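Local coordinates for M32 carboxypeptidase (Chitinophagaceae bacterium, PDB 7A03), which probably acts as a metal-dependent carboxypeptidase of family M32, removing residues from the C-terminal ends of peptides, at residues A13-M18 against Y283-G288; D128-E133 against D381-W386; N162-G167 against F416-T421; D209-L214 against A323-Q328. All coordinates share one frame; numbering follows the deposited sequence.

Followed from the N terminus, the chain opens all four loops before closing any. Residues 13-18, on the first helix, wait for the loop 283-288 to complete contact 1; 128-133, 162-167 and 209-214 open contacts 2, 3 and 4 on the way. After contact 1 closes, contact 4 closes at 323-328, contact 2 at 381-386 and contact 3 at 416-421. Contact 1 thus crosses the other three, contacts 2 and 3 cross each other, and contact 4 is nested inside both. Contacts 2 and 3 tie successive helices, 129-150 and 157-164, to another successive pair, 382-394 and 420-439; contact 1 joins helix 9-37 to the loop after helix 258-277, contact 4 helix 208-222 to the bend after 311-324.

Contact 1 of 4, residues A13-M18 against Y283-G288; sequences AYKQKM and YGLPCG
The packed side of this contact gathers around a single methyl group, Leu285 CD2. Met18 CB lies 3.7 Å from Leu285 CD2; bent at chi2 and chi3, Met18 also brings its CE to 3.8 Å from Gly284 O. The ring of Tyr14 crosses the leucine obliquely, bringing Tyr14 CE2 to 4.0 Å from Leu285 CD2. Tyr14 reaches it because its CG stands anti to the backbone N (chi1 158°), which swings the ring forward from a helix flank. Its hydroxyl then meets the proline ring tip to tip, with Tyr14 OH 3.4 Å from Pro286 CD. That buried oxygen is not left to the apolar contact: it is hydrogen-bonded to Ser91 on helix 82-100, whose residues also pack against Tyr14 and Pro286. Helix 9-37 is here docked onto the loop that follows helix 258-277, the helix bearing an HExxH sequence consistent with a zincin-type metallopeptidase. The loop turns at Gly284, which has a positive phi of 84°; Gly284 CA lies 5.5 Å from Met18 CA. A short 3-10 turn follows, with Gly288 N bonded to Leu285 O. On the other side the join is looser and polar. One water donates to both Met18 O and Gly284 O, at 2.8 Å from each, so two backbone carbonyls are linked without touching directly. Lys15 runs fully extended along the margin, its CG 4.3 Å from Leu285 CD1, while NZ carries on to a long, weak ion pair with Glu281.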
# COMPACT_ATOMS: atom_id res chain seq x y z
N ALA A 13 -28.41 0.94 -17.17
CA ALA A 13 -27.94 -0.38 -17.58
C ALA A 13 -26.44 -0.55 -17.32
O ALA A 13 -25.99 -1.62 -16.91
CB ALA A 13 -28.28 -0.64 -19.05
N TYR A 14 -25.67 0.52 -17.55
CA TYR A 14 -24.26 0.51 -17.17
C TYR A 14 -24.08 0.23 -15.68
O TYR A 14 -23.27 -0.62 -15.28
CB TYR A 14 -23.62 1.85 -17.56
CG TYR A 14 -22.37 2.19 -16.80
CD1 TYR A 14 -21.15 1.59 -17.10
CD2 TYR A 14 -22.39 3.14 -15.79
CE1 TYR A 14 -19.98 1.91 -16.40
CE2 TYR A 14 -21.25 3.47 -15.09
CZ TYR A 14 -20.05 2.86 -15.40
OH TYR A 14 -18.92 3.21 -14.67
N LYS A 15 -24.83 0.94 -14.84
CA LYS A 15 -24.73 0.75 -13.40
C LYS A 15 -25.12 -0.67 -13.00
O LYS A 15 -24.45 -1.29 -12.15
CB LYS A 15 -25.59 1.80 -12.69
CG LYS A 15 -25.40 1.88 -11.19
CD LYS A 15 -26.30 2.97 -10.61
CE LYS A 15 -26.16 3.07 -9.10
NZ LYS A 15 -27.16 4.02 -8.54
N GLN A 16 -26.17 -1.23 -13.61
CA GLN A 16 -26.58 -2.59 -13.29
C GLN A 16 -25.48 -3.59 -13.62
O GLN A 16 -25.13 -4.46 -12.81
CB GLN A 16 -27.88 -2.92 -14.03
CG GLN A 16 -28.42 -4.32 -13.80
CD GLN A 16 -27.82 -5.33 -14.76
OE1 GLN A 16 -27.67 -5.06 -15.95
NE2 GLN A 16 -27.48 -6.51 -14.24
N LYS A 17 -24.87 -3.44 -14.80
CA LYS A 17 -23.80 -4.36 -15.18
C LYS A 17 -22.61 -4.25 -14.24
O LYS A 17 -22.04 -5.27 -13.81
CB LYS A 17 -23.36 -4.10 -16.62
CG LYS A 17 -24.41 -4.49 -17.65
CD LYS A 17 -23.94 -4.10 -19.05
CE LYS A 17 -24.98 -4.46 -20.09
NZ LYS A 17 -25.23 -5.93 -20.16
N MET A 18 -22.20 -3.02 -13.92
CA MET A 18 -21.04 -2.83 -13.06
C MET A 18 -21.33 -3.32 -11.65
O MET A 18 -20.44 -3.84 -10.97
CB MET A 18 -20.66 -1.35 -13.02
CG MET A 18 -20.24 -0.79 -14.37
SD MET A 18 -18.93 -1.72 -15.19
CE MET A 18 -17.54 -1.29 -14.14
N TYR A 283 -21.19 2.30 -5.47
CA TYR A 283 -20.74 0.92 -5.40
C TYR A 283 -20.55 0.34 -6.80
O TYR A 283 -21.43 0.44 -7.65
CB TYR A 283 -21.84 0.14 -4.68
CG TYR A 283 -21.66 -1.37 -4.65
CD1 TYR A 283 -20.85 -1.96 -3.69
CD2 TYR A 283 -22.31 -2.20 -5.57
CE1 TYR A 283 -20.70 -3.33 -3.63
CE2 TYR A 283 -22.15 -3.57 -5.51
CZ TYR A 283 -21.35 -4.13 -4.55
OH TYR A 283 -21.20 -5.49 -4.50
N GLY A 284 -19.37 -0.24 -7.04
CA GLY A 284 -19.09 -0.84 -8.32
C GLY A 284 -18.59 0.09 -9.40
O GLY A 284 -18.21 -0.38 -10.48
N LEU A 285 -18.57 1.40 -9.15
CA LEU A 285 -18.24 2.40 -10.17
C LEU A 285 -16.93 3.09 -9.81
O LEU A 285 -16.54 3.13 -8.64
CB LEU A 285 -19.36 3.45 -10.25
CG LEU A 285 -20.79 2.90 -10.26
CD1 LEU A 285 -21.81 4.02 -10.38
CD2 LEU A 285 -20.97 1.94 -11.43
N PRO A 286 -16.24 3.66 -10.81
CA PRO A 286 -14.93 4.27 -10.51
C PRO A 286 -14.99 5.32 -9.42
O PRO A 286 -14.08 5.39 -8.58
CB PRO A 286 -14.48 4.82 -11.87
CG PRO A 286 -15.17 3.92 -12.87
CD PRO A 286 -16.53 3.65 -12.25
N CYS A 287 -16.05 6.13 -9.37
CA CYS A 287 -16.16 7.12 -8.32
C CYS A 287 -16.58 6.53 -6.97
O CYS A 287 -16.76 7.28 -6.02
CB CYS A 287 -17.03 8.31 -8.76
SG CYS A 287 -16.29 9.24 -10.13
N GLY A 288 -16.70 5.20 -6.86
CA GLY A 288 -16.85 4.54 -5.58
C GLY A 288 -15.67 3.69 -5.16
O GLY A 288 -15.80 2.92 -4.19
O HOH W 1 -17.70 -3.12 -10.89

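Contact 2 of 4, residues D128-E133 against D381-W386; sequences DYQVFE and DLNKTW
The ring of Tyr129 is the centre of a helix-to-helix contact between two N-terminal turns, those of helices 129-150 and 382-394, whose local axes pass 11.0 Å apart at 122° between their N-to-C directions. In the first shell, the backbone at the start of helix 382-394 meets the ring on a face and at an edge. Asn383 N sits 3.9 Å above one face, displaced toward the rim, while Asp381 N lies at the edge, near the ring plane. Leu382 crosses the ring obliquely, and Tyr129 OH comes to 3.2 Å from Leu382 CB, a tight approach of an oxygen to a methylene. Asn383 CB is 4.0 Å from Tyr129 CB. Its CG takes the crowded position between backbone N and carbonyl carbon, which leaves the amide beside the CD2 rim of the ring, 22° from parallel to it but not stacked on it. Asn383 OD1 is buried here and finds no hydrogen-bonding partner; Gln130 NE2, on a chain bent at chi2, remains 3.8 Å from Asn383 OD1.

Further out, the tyrosine is fixed at two points beyond the contact: its OH is hydrogen-bonded to Thr379 O, and its backbone N to a carboxylate oxygen of Asp401. Glu133, one turn on, forms a salt bridge with Lys380, so the approach to helix 382-394 is also tied by charge. Helix 129-150 is capped by Asp128, where Gln130 N donates to Asp128 OD2 at 2.9 Å, meeting that oxygen from above the carboxylate plane, 58° out of it.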
# COMPACT_ATOMS: atom_id res chain seq x y z
N ASP A 128 18.83 -20.08 -2.84
CA ASP A 128 19.67 -19.85 -4.01
C ASP A 128 18.85 -19.16 -5.08
O ASP A 128 17.89 -19.75 -5.60
CB ASP A 128 20.25 -21.16 -4.54
CG ASP A 128 21.20 -20.96 -5.72
OD1 ASP A 128 21.75 -21.96 -6.21
OD2 ASP A 128 21.41 -19.80 -6.15
N TYR A 129 19.25 -17.94 -5.44
CA TYR A 129 18.51 -17.18 -6.44
C TYR A 129 18.56 -17.85 -7.81
O TYR A 129 17.60 -17.73 -8.59
CB TYR A 129 19.07 -15.76 -6.53
CG TYR A 129 18.71 -15.07 -7.82
CD1 TYR A 129 17.45 -14.53 -8.00
CD2 TYR A 129 19.63 -14.97 -8.86
CE1 TYR A 129 17.10 -13.90 -9.19
CE2 TYR A 129 19.29 -14.34 -10.05
CZ TYR A 129 18.03 -13.81 -10.20
OH TYR A 129 17.69 -13.19 -11.38
N GLN A 130 19.65 -18.55 -8.12
CA GLN A 130 19.78 -19.17 -9.44
C GLN A 130 18.69 -20.20 -9.70
O GLN A 130 18.41 -20.51 -10.87
CB GLN A 130 21.18 -19.75 -9.64
CG GLN A 130 22.29 -18.72 -9.52
CD GLN A 130 22.19 -17.61 -10.55
OE1 GLN A 130 21.50 -17.74 -11.57
NE2 GLN A 130 22.85 -16.49 -10.28
N VAL A 131 18.07 -20.74 -8.65
CA VAL A 131 16.90 -21.60 -8.83
C VAL A 131 15.75 -20.80 -9.42
O VAL A 131 15.01 -21.28 -10.28
CB VAL A 131 16.53 -22.25 -7.49
CG1 VAL A 131 15.17 -22.91 -7.58
CG2 VAL A 131 17.59 -23.27 -7.08
N PHE A 132 15.58 -19.56 -8.96
CA PHE A 132 14.51 -18.68 -9.43
C PHE A 132 14.84 -18.03 -10.76
O PHE A 132 13.93 -17.60 -11.47
CB PHE A 132 14.27 -17.60 -8.36
CG PHE A 132 13.10 -16.69 -8.62
CD1 PHE A 132 11.83 -17.21 -8.86
CD2 PHE A 132 13.26 -15.31 -8.59
CE1 PHE A 132 10.75 -16.36 -9.08
CE2 PHE A 132 12.18 -14.46 -8.82
CZ PHE A 132 10.93 -14.99 -9.06
N GLU A 133 16.12 -17.96 -11.11
CA GLU A 133 16.54 -17.11 -12.23
C GLU A 133 15.86 -17.41 -13.56
O GLU A 133 15.49 -16.45 -14.26
CB GLU A 133 18.07 -17.06 -12.33
CG GLU A 133 18.58 -16.03 -13.30
CD GLU A 133 18.48 -16.48 -14.75
OE1 GLU A 133 18.46 -17.70 -15.00
OE2 GLU A 133 18.38 -15.61 -15.64
N ASP A 381 22.75 -13.22 -12.60
CA ASP A 381 23.47 -12.70 -11.43
C ASP A 381 22.78 -11.48 -10.83
O ASP A 381 23.42 -10.51 -10.40
CB ASP A 381 24.94 -12.40 -11.76
CG ASP A 381 25.85 -13.59 -11.51
OD1 ASP A 381 26.26 -13.78 -10.35
OD2 ASP A 381 26.15 -14.32 -12.48
N LEU A 382 21.45 -11.51 -10.81
CA LEU A 382 20.72 -10.40 -10.20
C LEU A 382 20.97 -10.32 -8.70
O LEU A 382 20.87 -9.23 -8.12
CB LEU A 382 19.23 -10.53 -10.51
CG LEU A 382 18.37 -9.30 -10.19
CD1 LEU A 382 18.80 -8.12 -11.04
CD2 LEU A 382 16.91 -9.61 -10.41
N ASN A 383 21.30 -11.45 -8.07
CA ASN A 383 21.60 -11.41 -6.64
C ASN A 383 22.81 -10.53 -6.35
O ASN A 383 22.81 -9.77 -5.38
CB ASN A 383 21.79 -12.83 -6.10
CG ASN A 383 22.89 -13.58 -6.83
OD1 ASN A 383 23.06 -13.42 -8.04
ND2 ASN A 383 23.64 -14.39 -6.10
N LYS A 384 23.84 -10.60 -7.20
CA LYS A 384 25.00 -9.74 -7.01
C LYS A 384 24.63 -8.27 -7.18
O LYS A 384 25.07 -7.41 -6.40
CB LYS A 384 26.13 -10.13 -7.96
CG LYS A 384 27.40 -9.33 -7.74
CD LYS A 384 28.21 -9.15 -9.01
CE LYS A 384 28.61 -7.70 -9.22
NZ LYS A 384 29.81 -7.32 -8.42
N THR A 385 23.83 -7.96 -8.20
CA THR A 385 23.37 -6.59 -8.42
C THR A 385 22.62 -6.07 -7.20
O THR A 385 22.89 -4.97 -6.70
CB THR A 385 22.45 -6.58 -9.64
OG1 THR A 385 23.18 -7.05 -10.79
CG2 THR A 385 21.91 -5.20 -9.91
N TRP A 386 21.67 -6.87 -6.71
CA TRP A 386 20.90 -6.54 -5.52
C TRP A 386 21.82 -6.27 -4.34
O TRP A 386 21.71 -5.24 -3.67
CB TRP A 386 19.97 -7.72 -5.22
CG TRP A 386 19.09 -7.56 -4.03
CD1 TRP A 386 19.43 -7.71 -2.72
CD2 TRP A 386 17.70 -7.23 -4.04
NE1 TRP A 386 18.35 -7.49 -1.91
CE2 TRP A 386 17.27 -7.20 -2.70
CE3 TRP A 386 16.77 -6.96 -5.06
CZ2 TRP A 386 15.95 -6.90 -2.34
CZ3 TRP A 386 15.46 -6.67 -4.71
CH2 TRP A 386 15.07 -6.64 -3.36

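Contact 3 of 4, residues N162-G167 against F416-T421; sequences NEYEKG and FGYFPT
Tyr418 O is gripped by two donors of one residue: Thr421 N at 3.0 Å and Thr421 OG1 at 2.7 Å from Tyr418 O, the hydroxyl arriving within the carbonyl plane. The threonine can do this because OG1 takes the crowded position between backbone N and carbonyl carbon (chi1 64°), which also turns CG2 toward the other segment. There Thr421 CG2 touches Glu165 OE1 at 3.7 Å and lies near Tyr164 O. Glu165 itself is held beyond the pair, OE1 by Gly294 N at the start of helix 293-307 and OE2 by Ser292; the helix end would probably stabilise its negative charge.

Alongside this polar cluster a T-shaped aromatic pair joins the C-terminal end of helix 157-164 to the entry of helix 420-439 near the middle of the mainly helical fold. The edge of Tyr418 points at the face of Tyr164, with ring centroids 5.1 Å apart and planes at 62°. Tyr418 CD2 comes 3.5 Å from Tyr164 CE1, and Tyr418 CB stands almost on the ring normal, 4.2 Å from the Tyr164 centroid, as a CH-pi contact. Tyr164 is met at its rim as well: Phe416 O lies in the ring plane, 3.2 Å from Tyr164 CE2. Gly417, at positive phi (90°), makes the turn that carries the chain from that edge to that face, while its N is bonded to Glu369. Tyr418 also meets His410 edge to face, and a glycerol, probably from crystallisation, lies about 4 Å from the tyrosine side chain.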
# COMPACT_ATOMS: atom_id res chain seq x y z
N ASN A 162 2.47 2.99 -14.85
CA ASN A 162 1.12 3.52 -15.05
C ASN A 162 0.05 2.51 -14.66
O ASN A 162 -1.03 2.91 -14.20
CB ASN A 162 0.94 3.97 -16.50
CG ASN A 162 -0.39 4.64 -16.73
OD1 ASN A 162 -0.60 5.77 -16.30
ND2 ASN A 162 -1.28 3.96 -17.45
N GLU A 163 0.32 1.21 -14.83
CA GLU A 163 -0.62 0.18 -14.43
C GLU A 163 -0.95 0.27 -12.95
O GLU A 163 -2.12 0.13 -12.56
CB GLU A 163 -0.02 -1.19 -14.72
CG GLU A 163 -0.06 -1.55 -16.16
CD GLU A 163 -1.46 -1.90 -16.59
OE1 GLU A 163 -1.90 -3.01 -16.25
OE2 GLU A 163 -2.11 -1.05 -17.23
N TYR A 164 0.06 0.50 -12.12
CA TYR A 164 -0.16 0.41 -10.69
C TYR A 164 -0.41 1.76 -10.05
O TYR A 164 -0.92 1.81 -8.92
CB TYR A 164 1.00 -0.32 -10.00
CG TYR A 164 0.95 -1.82 -10.22
CD1 TYR A 164 -0.02 -2.60 -9.59
CD2 TYR A 164 1.85 -2.46 -11.06
CE1 TYR A 164 -0.09 -3.97 -9.79
CE2 TYR A 164 1.79 -3.82 -11.26
CZ TYR A 164 0.83 -4.58 -10.63
OH TYR A 164 0.79 -5.94 -10.85
N GLU A 165 -0.11 2.84 -10.76
CA GLU A 165 -0.34 4.19 -10.27
C GLU A 165 -0.52 5.07 -11.50
O GLU A 165 0.47 5.46 -12.14
CB GLU A 165 0.84 4.65 -9.43
CG GLU A 165 0.63 5.96 -8.74
CD GLU A 165 -0.37 5.90 -7.57
OE1 GLU A 165 -0.66 4.81 -7.04
OE2 GLU A 165 -0.84 6.99 -7.17
N LYS A 166 -1.77 5.36 -11.84
CA LYS A 166 -2.05 6.15 -13.03
C LYS A 166 -1.34 7.48 -12.94
O LYS A 166 -1.47 8.21 -11.96
CB LYS A 166 -3.56 6.37 -13.16
CG LYS A 166 -3.96 7.16 -14.40
CD LYS A 166 -5.48 7.16 -14.61
CE LYS A 166 -5.85 7.90 -15.89
NZ LYS A 166 -7.28 8.35 -15.89
N GLY A 167 -0.55 7.78 -13.97
CA GLY A 167 0.24 8.99 -14.02
C GLY A 167 1.71 8.82 -13.69
O GLY A 167 2.50 9.69 -14.04
N PHE A 416 5.28 -5.83 -11.57
CA PHE A 416 6.33 -4.88 -11.91
C PHE A 416 5.71 -3.50 -12.02
O PHE A 416 4.66 -3.33 -12.65
CB PHE A 416 7.01 -5.28 -13.23
CG PHE A 416 7.98 -6.42 -13.09
CD1 PHE A 416 7.53 -7.72 -12.90
CD2 PHE A 416 9.35 -6.19 -13.12
CE1 PHE A 416 8.42 -8.77 -12.77
CE2 PHE A 416 10.25 -7.24 -12.99
CZ PHE A 416 9.79 -8.52 -12.80
N GLY A 417 6.37 -2.50 -11.43
CA GLY A 417 5.83 -1.17 -11.32
C GLY A 417 5.04 -0.93 -10.05
O GLY A 417 4.47 0.16 -9.90
N TYR A 418 5.00 -1.90 -9.14
CA TYR A 418 4.21 -1.85 -7.91
C TYR A 418 4.96 -1.17 -6.78
O TYR A 418 4.42 -0.31 -6.08
CB TYR A 418 3.85 -3.29 -7.50
CG TYR A 418 2.79 -3.43 -6.42
CD1 TYR A 418 3.05 -3.10 -5.10
CD2 TYR A 418 1.53 -3.93 -6.73
CE1 TYR A 418 2.09 -3.24 -4.11
CE2 TYR A 418 0.56 -4.08 -5.75
CZ TYR A 418 0.84 -3.73 -4.46
OH TYR A 418 -0.14 -3.88 -3.50
N PHE A 419 6.23 -1.54 -6.60
CA PHE A 419 6.97 -1.06 -5.44
C PHE A 419 6.94 0.46 -5.24
O PHE A 419 6.81 0.90 -4.08
CB PHE A 419 8.41 -1.58 -5.48
CG PHE A 419 8.57 -3.01 -5.04
CD1 PHE A 419 8.25 -3.39 -3.75
CD2 PHE A 419 9.08 -3.96 -5.91
CE1 PHE A 419 8.40 -4.73 -3.33
CE2 PHE A 419 9.25 -5.28 -5.51
CZ PHE A 419 8.91 -5.66 -4.22
N PRO A 420 7.08 1.30 -6.28
CA PRO A 420 7.12 2.75 -6.01
C PRO A 420 5.91 3.26 -5.25
O PRO A 420 6.04 4.24 -4.50
CB PRO A 420 7.22 3.37 -7.42
CG PRO A 420 7.84 2.32 -8.25
CD PRO A 420 7.30 1.01 -7.71
N THR A 421 4.74 2.62 -5.40
CA THR A 421 3.54 3.11 -4.73
C THR A 421 3.72 3.17 -3.21
O THR A 421 3.16 4.06 -2.57
CB THR A 421 2.30 2.31 -5.12
OG1 THR A 421 2.43 0.95 -4.67
CG2 THR A 421 2.10 2.34 -6.62

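Contact 4 of 4, residues D209-L214 against A323-Q328; sequences DKQWQL and ALFPEQ
Apolar packing carries most of this contact, which sets helix 208-222 against the bend between helices 311-324 and 326-329. Phe325 stands at that bend, both the residue that leaves the first helix and the N-cap position of the second, and its ring reaches back to the partner helix. Lys210 CB lies obliquely against it, 3.6 Å from Phe325 CZ, and Gln211 CG approaches Phe325 CZ at 3.9 Å. Leu214 CD2 is at the ring edge, and Phe206 meets Phe325 edge to face. One face of the ring is backed by its own neighbour, Leu324 CG, offset toward the rim. Leu324 in turn spreads its two methyls over the helix: CD1 is 3.8 Å from Lys210 CG, CD2 3.9 Å from Leu214 CB. Lys210 slides past both residues in the opposite direction, a long chain laid alongside rather than end on.

Polar atoms enter only marginally: Lys210 CE, a carbon, lies 3.4 Å from the backbone Leu324 O, before a bend at chi4 turns NZ away. Gln211 NE2 is hydrogen-bonded to Phe206 O and Asp254 O, which would help fix the side chain whose CG meets the ring.

The chemistry implies a join through aliphatic carbon and one ring, in which the lysine contributes its methylenes while its NZ points away from the packed surface.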
# COMPACT_ATOMS: atom_id res chain seq x y z
N ASP A 209 -4.21 -10.52 25.44
CA ASP A 209 -5.59 -10.02 25.51
C ASP A 209 -5.61 -8.51 25.71
O ASP A 209 -6.46 -7.81 25.14
CB ASP A 209 -6.36 -10.76 26.61
CG ASP A 209 -6.77 -12.16 26.19
OD1 ASP A 209 -6.54 -12.54 25.02
OD2 ASP A 209 -7.33 -12.89 27.04
N LYS A 210 -4.65 -7.99 26.49
CA LYS A 210 -4.53 -6.54 26.64
C LYS A 210 -4.14 -5.88 25.32
O LYS A 210 -4.70 -4.84 24.96
CB LYS A 210 -3.51 -6.21 27.73
CG LYS A 210 -4.00 -6.43 29.17
CD LYS A 210 -2.83 -6.26 30.14
CE LYS A 210 -3.30 -5.93 31.55
NZ LYS A 210 -4.50 -6.74 31.92
N GLN A 211 -3.22 -6.48 24.57
CA GLN A 211 -2.90 -5.92 23.26
C GLN A 211 -4.13 -5.92 22.35
O GLN A 211 -4.40 -4.93 21.65
CB GLN A 211 -1.75 -6.68 22.61
CG GLN A 211 -0.41 -6.46 23.27
CD GLN A 211 0.72 -6.86 22.36
OE1 GLN A 211 0.92 -6.25 21.32
NE2 GLN A 211 1.45 -7.90 22.74
N TRP A 212 -4.86 -7.03 22.32
CA TRP A 212 -6.03 -7.11 21.45
C TRP A 212 -7.00 -5.98 21.74
O TRP A 212 -7.44 -5.26 20.82
CB TRP A 212 -6.71 -8.46 21.63
CG TRP A 212 -8.01 -8.53 20.90
CD1 TRP A 212 -9.24 -8.32 21.42
CD2 TRP A 212 -8.20 -8.83 19.51
NE1 TRP A 212 -10.20 -8.46 20.45
CE2 TRP A 212 -9.59 -8.75 19.26
CE3 TRP A 212 -7.34 -9.12 18.44
CZ2 TRP A 212 -10.14 -9.01 18.00
CZ3 TRP A 212 -7.89 -9.37 17.18
CH2 TRP A 212 -9.28 -9.30 16.97
N GLN A 213 -7.33 -5.79 23.03
CA GLN A 213 -8.30 -4.76 23.38
C GLN A 213 -7.74 -3.36 23.12
O GLN A 213 -8.51 -2.46 22.76
CB GLN A 213 -8.75 -4.92 24.83
CG GLN A 213 -9.94 -4.04 25.21
CD GLN A 213 -11.14 -4.29 24.34
OE1 GLN A 213 -11.60 -5.43 24.22
NE2 GLN A 213 -11.65 -3.24 23.71
N LEU A 214 -6.43 -3.17 23.28
CA LEU A 214 -5.81 -1.89 22.98
C LEU A 214 -6.03 -1.51 21.52
O LEU A 214 -6.41 -0.37 21.21
CB LEU A 214 -4.31 -1.96 23.29
CG LEU A 214 -3.45 -0.81 22.76
CD1 LEU A 214 -3.91 0.49 23.38
CD2 LEU A 214 -1.99 -1.07 23.08
N ALA A 323 -0.73 2.66 31.98
CA ALA A 323 -1.70 2.06 32.90
C ALA A 323 -2.04 0.64 32.50
O ALA A 323 -2.32 -0.21 33.36
CB ALA A 323 -2.97 2.91 32.92
N LEU A 324 -2.05 0.36 31.19
CA LEU A 324 -2.36 -0.98 30.71
C LEU A 324 -1.21 -1.96 30.96
O LEU A 324 -1.45 -3.14 31.24
CB LEU A 324 -2.68 -0.90 29.22
CG LEU A 324 -3.25 -2.14 28.57
CD1 LEU A 324 -4.46 -2.62 29.37
CD2 LEU A 324 -3.64 -1.78 27.16
N PHE A 325 0.04 -1.50 30.84
CA PHE A 325 1.22 -2.36 30.93
C PHE A 325 2.22 -1.78 31.94
O PHE A 325 3.37 -1.49 31.61
CB PHE A 325 1.88 -2.50 29.56
CG PHE A 325 1.01 -3.16 28.52
CD1 PHE A 325 0.74 -4.51 28.61
CD2 PHE A 325 0.49 -2.45 27.46
CE1 PHE A 325 -0.04 -5.15 27.65
CE2 PHE A 325 -0.30 -3.08 26.50
CZ PHE A 325 -0.57 -4.43 26.61
N PRO A 326 1.81 -1.62 33.20
CA PRO A 326 2.69 -0.90 34.14
C PRO A 326 3.97 -1.65 34.46
O PRO A 326 4.99 -1.00 34.72
CB PRO A 326 1.81 -0.71 35.38
CG PRO A 326 0.87 -1.84 35.33
CD PRO A 326 0.58 -2.10 33.86
N GLU A 327 3.97 -2.98 34.43
CA GLU A 327 5.20 -3.72 34.71
C GLU A 327 6.21 -3.59 33.59
O GLU A 327 7.41 -3.78 33.81
CB GLU A 327 4.90 -5.19 35.00
CG GLU A 327 6.11 -5.93 35.56
CD GLU A 327 5.76 -7.27 36.19
OE1 GLU A 327 4.82 -7.31 37.01
OE2 GLU A 327 6.43 -8.26 35.85
N GLN A 328 5.77 -3.24 32.38
CA GLN A 328 6.67 -3.08 31.25
C GLN A 328 7.05 -1.63 31.01
O GLN A 328 8.17 -1.35 30.58
CB GLN A 328 6.02 -3.64 29.99
CG GLN A 328 5.79 -5.16 30.02
CD GLN A 328 4.64 -5.57 30.94
OE1 GLN A 328 3.60 -4.90 31.01
NE2 GLN A 328 4.84 -6.67 31.67